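Local coordinates for protein 336aa long hypothetical dTDP-glucose 4,6-dehydratase (Pyrococcus horikoshii, PDB 2HUN) that probably acts as an NAD-dependent dehydratase of the dTDP-glucose 4,6-dehydratase type, binding NAD in a Rossmann fold, at residues A[253-261]-A[300-308]. Residues are numbered along the deposited sequence; the frame is centred on the assembly and turned at random.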
loop_
_atom_site.group_PDB
_atom_site.type_symbol
_atom_site.label_atom_id
_atom_site.label_comp_id
_atom_site.label_asym_id
_atom_site.label_seq_id
_atom_site.Cartn_x
_atom_site.Cartn_y
_atom_site.Cartn_z
ATOM N N VAL A 253 21.954 8.763 22.489
ATOM C CA VAL A 253 20.758 8.820 23.319
ATOM C C VAL A 253 21.125 8.454 24.752
ATOM O O VAL A 253 20.793 9.179 25.689
ATOM C CB VAL A 253 19.670 7.854 22.792
ATOM C CG1 VAL A 253 18.485 7.817 23.749
ATOM C CG2 VAL A 253 19.210 8.306 21.406
ATOM N N VAL A 254 21.829 7.338 24.913
ATOM C CA VAL A 254 22.244 6.885 26.236
ATOM C C VAL A 254 23.111 7.911 26.967
ATOM O O VAL A 254 22.876 8.193 28.139
ATOM C CB VAL A 254 22.992 5.541 26.144
ATOM C CG1 VAL A 254 23.647 5.212 27.479
ATOM C CG2 VAL A 254 22.012 4.441 25.759
ATOM N N LYS A 255 24.102 8.477 26.286
ATOM C CA LYS A 255 24.965 9.475 26.916
ATOM C C LYS A 255 24.172 10.666 27.444
ATOM O O LYS A 255 24.474 11.200 28.511
ATOM C CB LYS A 255 26.028 9.983 25.934
ATOM C CG LYS A 255 27.275 9.105 25.827
ATOM C CD LYS A 255 28.293 9.710 24.862
ATOM C CE LYS A 255 29.410 8.731 24.539
ATOM N NZ LYS A 255 30.391 9.311 23.580
ATOM N N ILE A 256 23.160 11.089 26.694
ATOM C CA ILE A 256 22.341 12.225 27.103
ATOM C C ILE A 256 21.428 11.865 28.277
ATOM O O ILE A 256 21.232 12.669 29.187
ATOM C CB ILE A 256 21.512 12.753 25.901
ATOM C CG1 ILE A 256 22.454 13.430 24.900
ATOM C CG2 ILE A 256 20.445 13.726 26.375
ATOM C CD1 ILE A 256 21.789 13.896 23.624
ATOM N N ILE A 257 20.877 10.657 28.261
ATOM C CA ILE A 257 20.004 10.212 29.343
ATOM C C ILE A 257 20.771 10.187 30.667
ATOM O O ILE A 257 20.282 10.654 31.694
ATOM C CB ILE A 257 19.444 8.795 29.064
ATOM C CG1 ILE A 257 18.421 8.858 27.925
ATOM C CG2 ILE A 257 18.812 8.216 30.333
ATOM C CD1 ILE A 257 17.866 7.511 27.520
ATOM N N LEU A 258 21.982 9.642 30.635
ATOM C CA LEU A 258 22.803 9.556 31.836
ATOM C C LEU A 258 23.151 10.940 32.353
ATOM O O LEU A 258 23.054 11.203 33.552
ATOM C CB LEU A 258 24.075 8.758 31.546
ATOM C CG LEU A 258 23.794 7.324 31.094
ATOM C CD1 LEU A 258 25.096 6.584 30.878
ATOM C CD2 LEU A 258 22.941 6.619 32.139
ATOM N N ARG A 259 23.559 11.826 31.450
ATOM C CA ARG A 259 23.897 13.184 31.842
ATOM C C ARG A 259 22.705 13.831 32.531
ATOM O O ARG A 259 22.832 14.384 33.622
ATOM C CB ARG A 259 24.298 14.018 30.616
ATOM C CG ARG A 259 24.210 15.522 30.850
ATOM C CD ARG A 259 24.876 16.316 29.734
ATOM N NE ARG A 259 24.224 16.163 28.434
ATOM C CZ ARG A 259 23.102 16.786 28.070
ATOM N NH1 ARG A 259 22.486 17.613 28.906
ATOM N NH2 ARG A 259 22.601 16.585 26.859
ATOM N N LEU A 260 21.541 13.740 31.893
ATOM C CA LEU A 260 20.325 14.343 32.429
ATOM C C LEU A 260 19.825 13.676 33.700
ATOM O O LEU A 260 18.967 14.219 34.397
ATOM C CB LEU A 260 19.230 14.357 31.356
ATOM C CG LEU A 260 19.549 15.287 30.178
ATOM C CD1 LEU A 260 18.492 15.155 29.091
ATOM C CD2 LEU A 260 19.629 16.723 30.679
ATOM N N MET A 261 20.359 12.497 33.998
ATOM C CA MET A 261 19.983 11.797 35.216
ATOM C C MET A 261 21.034 12.137 36.271
ATOM O O MET A 261 21.135 11.482 37.310
ATOM C CB MET A 261 19.921 10.285 34.975
ATOM C CG MET A 261 18.633 9.819 34.306
ATOM S SD MET A 261 18.543 8.026 34.065
ATOM C CE MET A 261 17.549 7.549 35.476
ATOM N N PHE A 300 15.320 17.855 22.325
ATOM C CA PHE A 300 15.528 16.476 22.736
ATOM C C PHE A 300 15.829 16.430 24.237
ATOM O O PHE A 300 15.315 15.568 24.958
ATOM C CB PHE A 300 16.684 15.852 21.954
ATOM C CG PHE A 300 16.888 14.391 22.244
ATOM C CD1 PHE A 300 15.902 13.460 21.931
ATOM C CD2 PHE A 300 18.061 13.945 22.843
ATOM C CE1 PHE A 300 16.081 12.108 22.209
ATOM C CE2 PHE A 300 18.246 12.593 23.125
ATOM C CZ PHE A 300 17.254 11.674 22.805
ATOM N N ASP A 301 16.652 17.369 24.699
ATOM C CA ASP A 301 17.019 17.457 26.113
ATOM C C ASP A 301 15.812 17.668 27.017
ATOM O O ASP A 301 15.696 17.045 28.075
ATOM C CB ASP A 301 18.013 18.600 26.333
ATOM C CG ASP A 301 19.453 18.162 26.167
ATOM O OD1 ASP A 301 19.779 17.538 25.137
ATOM O OD2 ASP A 301 20.263 18.450 27.068
ATOM N N GLU A 302 14.916 18.560 26.608
ATOM C CA GLU A 302 13.729 18.836 27.401
ATOM C C GLU A 302 12.809 17.617 27.417
ATOM O O GLU A 302 12.238 17.273 28.450
ATOM C CB GLU A 302 12.985 20.054 26.838
ATOM C CG GLU A 302 13.769 21.360 26.940
ATOM C CD GLU A 302 13.038 22.535 26.316
ATOM O OE1 GLU A 302 12.658 22.434 25.135
ATOM O OE2 GLU A 302 12.846 23.561 27.002
ATOM N N GLY A 303 12.687 16.955 26.271
ATOM C CA GLY A 303 11.829 15.788 26.178
ATOM C C GLY A 303 12.338 14.601 26.975
ATOM O O GLY A 303 11.547 13.853 27.553
ATOM N N ILE A 304 13.657 14.421 26.988
ATOM C CA ILE A 304 14.279 13.319 27.723
ATOM C C ILE A 304 14.168 13.581 29.223
ATOM O O ILE A 304 13.908 12.670 30.006
ATOM C CB ILE A 304 15.768 13.162 27.323
ATOM C CG1 ILE A 304 15.863 12.499 25.947
ATOM C CG2 ILE A 304 16.517 12.335 28.361
ATOM C CD1 ILE A 304 15.292 11.078 25.903
ATOM N N LYS A 305 14.363 14.839 29.605
ATOM C CA LYS A 305 14.273 15.260 30.997
ATOM C C LYS A 305 12.858 14.993 31.510
ATOM O O LYS A 305 12.674 14.475 32.609
ATOM C CB LYS A 305 14.595 16.753 31.106
ATOM C CG LYS A 305 14.619 17.314 32.520
ATOM C CD LYS A 305 15.913 16.967 33.244
ATOM C CE LYS A 305 16.653 18.227 33.705
ATOM N NZ LYS A 305 17.192 19.054 32.577
ATOM N N LYS A 306 11.855 15.347 30.709
ATOM C CA LYS A 306 10.466 15.131 31.099
ATOM C C LYS A 306 10.176 13.637 31.165
ATOM O O LYS A 306 9.385 13.186 31.988
ATOM C CB LYS A 306 9.507 15.798 30.104
ATOM C CG LYS A 306 9.554 17.319 30.117
ATOM C CD LYS A 306 8.412 17.930 29.313
ATOM C CE LYS A 306 7.064 17.447 29.825
ATOM N NZ LYS A 306 6.056 18.533 29.839
ATOM N N THR A 307 10.828 12.878 30.294
ATOM C CA THR A 307 10.646 11.437 30.248
ATOM C C THR A 307 11.318 10.783 31.459
ATOM O O THR A 307 10.790 9.825 32.032
ATOM C CB THR A 307 11.215 10.860 28.934
ATOM O OG1 THR A 307 10.537 11.468 27.824
ATOM C CG2 THR A 307 11.012 9.349 28.876
ATOM N N ILE A 308 12.478 11.308 31.848
ATOM C CA ILE A 308 13.197 10.790 33.008
ATOM C C ILE A 308 12.335 11.006 34.253
ATOM O O ILE A 308 12.090 10.071 35.017
ATOM C CB ILE A 308 14.558 11.511 33.197
ATOM C CG1 ILE A 308 15.515 11.117 32.066
ATOM C CG2 ILE A 308 15.150 11.168 34.568
ATOM C CD1 ILE A 308 16.781 11.954 31.989
#
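Helices 250-260 and 300-313 pack through an apolar seam with a salt bridge at its more exposed side, in the C-terminal part of this Rossmann-fold, NAD-binding protein, apart from the NAD pocket: the F300 side chain lies about 12 Å from the cofactor. The axes of the two short segments cross at -61° and approach to 9.8 Å. L260 is the knob, set among D301, I304, K305 and I308. Its CD1 comes within 3.5 Å of I304 CG2 and 3.5 Å of the backbone O of D301, while its CB meets I308 CD1 at 3.5 Å, tighter than usual for two carbons. That same methyl also rests against M261 CG. At the N-terminal end of helix 300-313, the F300 ring takes I256 CD1 at its edge, 3.8 Å from CE2, and I304 CG1 from its own helix over one face. Helix 191-200 covers V253, I257 and M261 through I192, T195 and I196. On the exposed side, R259 extends with CG anti to the backbone N (chi1 161°) and then bends at chi3, which brings its guanidinium end-on to D301. NH1 and NH2 both donate to D301 OD2, each at 3.0 Å, on its syn side and from the same face of the carboxylate, whose plane is tilted 21° from the guanidinium; NH2 adds a weak bond to OD1. An alanine at D301 would probably leave the R259 charge without its mate and its guanidinium freer to turn. Apolar side chains thus make up most of the interface, while the two-nitrogen grip ties the helices together at their exposed margin.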